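Alginase (Pseudoalteromonas, PDB 4Q8K) probably cleaves the polysaccharide alginate by beta-elimination, as a polysaccharide lyase of family 18. Local coordinates at residues 205-210 with 288-293. Residues are numbered along the deposited sequence; the frame is centred on the assembly and turned at random.
Sequences YEVFEA and RVVNNY
Arg288 runs from beside Glu209 to Val207, both on its own face of the sheet. CG is anti to the backbone N (chi1 -173°) and the chain stays extended to NE. CB and CG run past Phe208 O, CG 3.9 Å from it; CD meets Glu209 OE1, and NE makes a long salt bridge to that same oxygen (NE to OE1 3.8 Å), while Glu209 OE2 is hydrogen-bonded to Asn286 ND2. The guanidinium end comes beside Val207 CG1, NH1 3.8 Å away, and Val290 CG2 lies against one face, off its centre. An alanine here would probably leave Glu209 OE1 without this distant positive charge and take the cover from Val207 CG1 and Val290 CG2. Strands 204-216 and 284-292 are antiparallel neighbours in one sheet of the concanavalin-like jelly roll of this alginate lyase family, joined by paired backbone bonds at Glu206/Asn291 and Phe208/Val289. On the other face, toward strand 221-228, Asn291 ND2 gives a 3.2 Å bond to the anti lone pair of Glu206 OE2, carboxylate and amide planes 80° apart; His227 NE2 shares OE2, Tyr364 OH binds OE1, and Gly294 N binds Asn291 OD1. At the strand end, Tyr205 CB packs 3.5 Å from Tyr293 CE2, and Asn292 OD1 meets the Tyr205 ring edge.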
loop_
_atom_site.group_PDB
_atom_site.type_symbol
_atom_site.label_atom_id
_atom_site.label_comp_id
_atom_site.label_asym_id
_atom_site.label_seq_id
_atom_site.Cartn_x
_atom_site.Cartn_y
_atom_site.Cartn_z
ATOM N N TYR A 205 6.600 -3.991 17.936
ATOM C CA TYR A 205 5.205 -3.689 18.046
ATOM C C TYR A 205 4.973 -2.383 17.275
ATOM O O TYR A 205 5.480 -1.379 17.644
ATOM C CB TYR A 205 4.766 -3.577 19.516
ATOM C CG TYR A 205 3.333 -3.196 19.673
ATOM C CD1 TYR A 205 2.333 -4.131 19.596
ATOM C CD2 TYR A 205 2.980 -1.901 19.856
ATOM C CE1 TYR A 205 1.030 -3.775 19.716
ATOM C CE2 TYR A 205 1.679 -1.542 19.963
ATOM C CZ TYR A 205 0.719 -2.487 19.895
ATOM O OH TYR A 205 -0.553 -2.096 19.996
ATOM N N GLU A 206 4.238 -2.447 16.177
ATOM C CA GLU A 206 3.928 -1.277 15.369
ATOM C C GLU A 206 2.457 -1.084 15.192
ATOM O O GLU A 206 1.738 -2.015 15.000
ATOM C CB GLU A 206 4.379 -1.428 13.946
ATOM C CG GLU A 206 5.775 -1.738 13.682
ATOM C CD GLU A 206 5.960 -2.094 12.213
ATOM O OE1 GLU A 206 6.174 -1.168 11.449
ATOM O OE2 GLU A 206 5.897 -3.274 11.888
ATOM N N VAL A 207 2.053 0.162 15.183
ATOM C CA VAL A 207 0.679 0.507 14.889
ATOM C C VAL A 207 0.684 1.642 13.878
ATOM O O VAL A 207 1.320 2.676 14.108
ATOM C CB VAL A 207 -0.056 0.991 16.149
ATOM C CG1 VAL A 207 -1.472 1.429 15.806
ATOM C CG2 VAL A 207 -0.066 -0.104 17.225
ATOM N N PHE A 208 -0.001 1.446 12.753
ATOM C CA PHE A 208 -0.213 2.521 11.797
ATOM C C PHE A 208 -1.710 2.718 11.655
ATOM O O PHE A 208 -2.456 1.752 11.485
ATOM C CB PHE A 208 0.407 2.184 10.433
ATOM C CG PHE A 208 0.105 3.202 9.355
ATOM C CD1 PHE A 208 0.923 4.298 9.179
ATOM C CD2 PHE A 208 -0.995 3.051 8.515
ATOM C CE1 PHE A 208 0.657 5.238 8.178
ATOM C CE2 PHE A 208 -1.275 3.979 7.530
ATOM C CZ PHE A 208 -0.443 5.078 7.359
ATOM N N GLU A 209 -2.150 3.967 11.761
ATOM C CA GLU A 209 -3.544 4.299 11.541
ATOM C C GLU A 209 -3.629 5.543 10.679
ATOM O O GLU A 209 -2.817 6.457 10.818
ATOM C CB GLU A 209 -4.284 4.516 12.865
ATOM C CG GLU A 209 -5.788 4.726 12.689
ATOM C CD GLU A 209 -6.593 4.433 13.944
ATOM O OE1 GLU A 209 -5.994 4.220 15.021
ATOM O OE2 GLU A 209 -7.838 4.407 13.844
ATOM N N ALA A 210 -4.608 5.563 9.782
ATOM C CA ALA A 210 -4.836 6.704 8.921
ATOM C C ALA A 210 -6.281 6.737 8.443
ATOM O O ALA A 210 -6.938 5.695 8.314
ATOM C CB ALA A 210 -3.884 6.666 7.737
ATOM N N ARG A 288 -6.359 0.722 9.958
ATOM C CA ARG A 288 -5.478 0.446 11.092
ATOM C C ARG A 288 -4.709 -0.847 10.857
ATOM O O ARG A 288 -5.299 -1.907 10.661
ATOM C CB ARG A 288 -6.259 0.370 12.414
ATOM C CG ARG A 288 -5.363 0.258 13.651
ATOM C CD ARG A 288 -6.141 0.569 14.941
ATOM N NE ARG A 288 -5.259 0.703 16.102
ATOM C CZ ARG A 288 -5.046 -0.272 16.975
ATOM N NH1 ARG A 288 -4.229 -0.101 18.010
ATOM N NH2 ARG A 288 -5.663 -1.432 16.809
ATOM N N VAL A 289 -3.386 -0.750 10.878
ATOM C CA VAL A 289 -2.528 -1.907 10.697
ATOM C C VAL A 289 -1.690 -2.071 11.947
ATOM O O VAL A 289 -0.995 -1.142 12.356
ATOM C CB VAL A 289 -1.586 -1.721 9.485
ATOM C CG1 VAL A 289 -0.684 -2.927 9.320
ATOM C CG2 VAL A 289 -2.399 -1.485 8.225
ATOM N N VAL A 290 -1.764 -3.249 12.553
ATOM C CA VAL A 290 -0.976 -3.537 13.742
ATOM C C VAL A 290 -0.079 -4.737 13.513
ATOM O O VAL A 290 -0.532 -5.775 13.035
ATOM C CB VAL A 290 -1.884 -3.836 14.953
ATOM C CG1 VAL A 290 -1.038 -4.071 16.193
ATOM C CG2 VAL A 290 -2.880 -2.700 15.166
ATOM N N ASN A 291 1.201 -4.587 13.834
ATOM C CA ASN A 291 2.104 -5.713 13.890
ATOM C C ASN A 291 2.471 -5.943 15.339
ATOM O O ASN A 291 3.316 -5.238 15.874
ATOM C CB ASN A 291 3.386 -5.453 13.109
ATOM C CG ASN A 291 4.416 -6.542 13.332
ATOM O OD1 ASN A 291 4.073 -7.683 13.664
ATOM N ND2 ASN A 291 5.685 -6.196 13.172
ATOM N N ASN A 292 1.823 -6.913 15.969
ATOM C CA ASN A 292 2.109 -7.266 17.356
ATOM C C ASN A 292 3.140 -8.391 17.415
ATOM O O ASN A 292 2.783 -9.552 17.578
ATOM C CB ASN A 292 0.813 -7.685 18.062
ATOM C CG ASN A 292 1.020 -7.967 19.536
ATOM O OD1 ASN A 292 2.040 -7.592 20.110
ATOM N ND2 ASN A 292 0.052 -8.636 20.156
ATOM N N TYR A 293 4.414 -8.041 17.257
ATOM C CA TYR A 293 5.509 -9.008 17.290
ATOM C C TYR A 293 5.263 -10.238 16.409
ATOM O O TYR A 293 5.496 -11.379 16.821
ATOM C CB TYR A 293 5.816 -9.423 18.744
ATOM C CG TYR A 293 6.227 -8.256 19.619
ATOM C CD1 TYR A 293 7.544 -7.821 19.653
ATOM C CD2 TYR A 293 5.294 -7.580 20.400
ATOM C CE1 TYR A 293 7.923 -6.754 20.444
ATOM C CE2 TYR A 293 5.667 -6.515 21.201
ATOM C CZ TYR A 293 6.984 -6.102 21.212
ATOM O OH TYR A 293 7.366 -5.033 21.993
#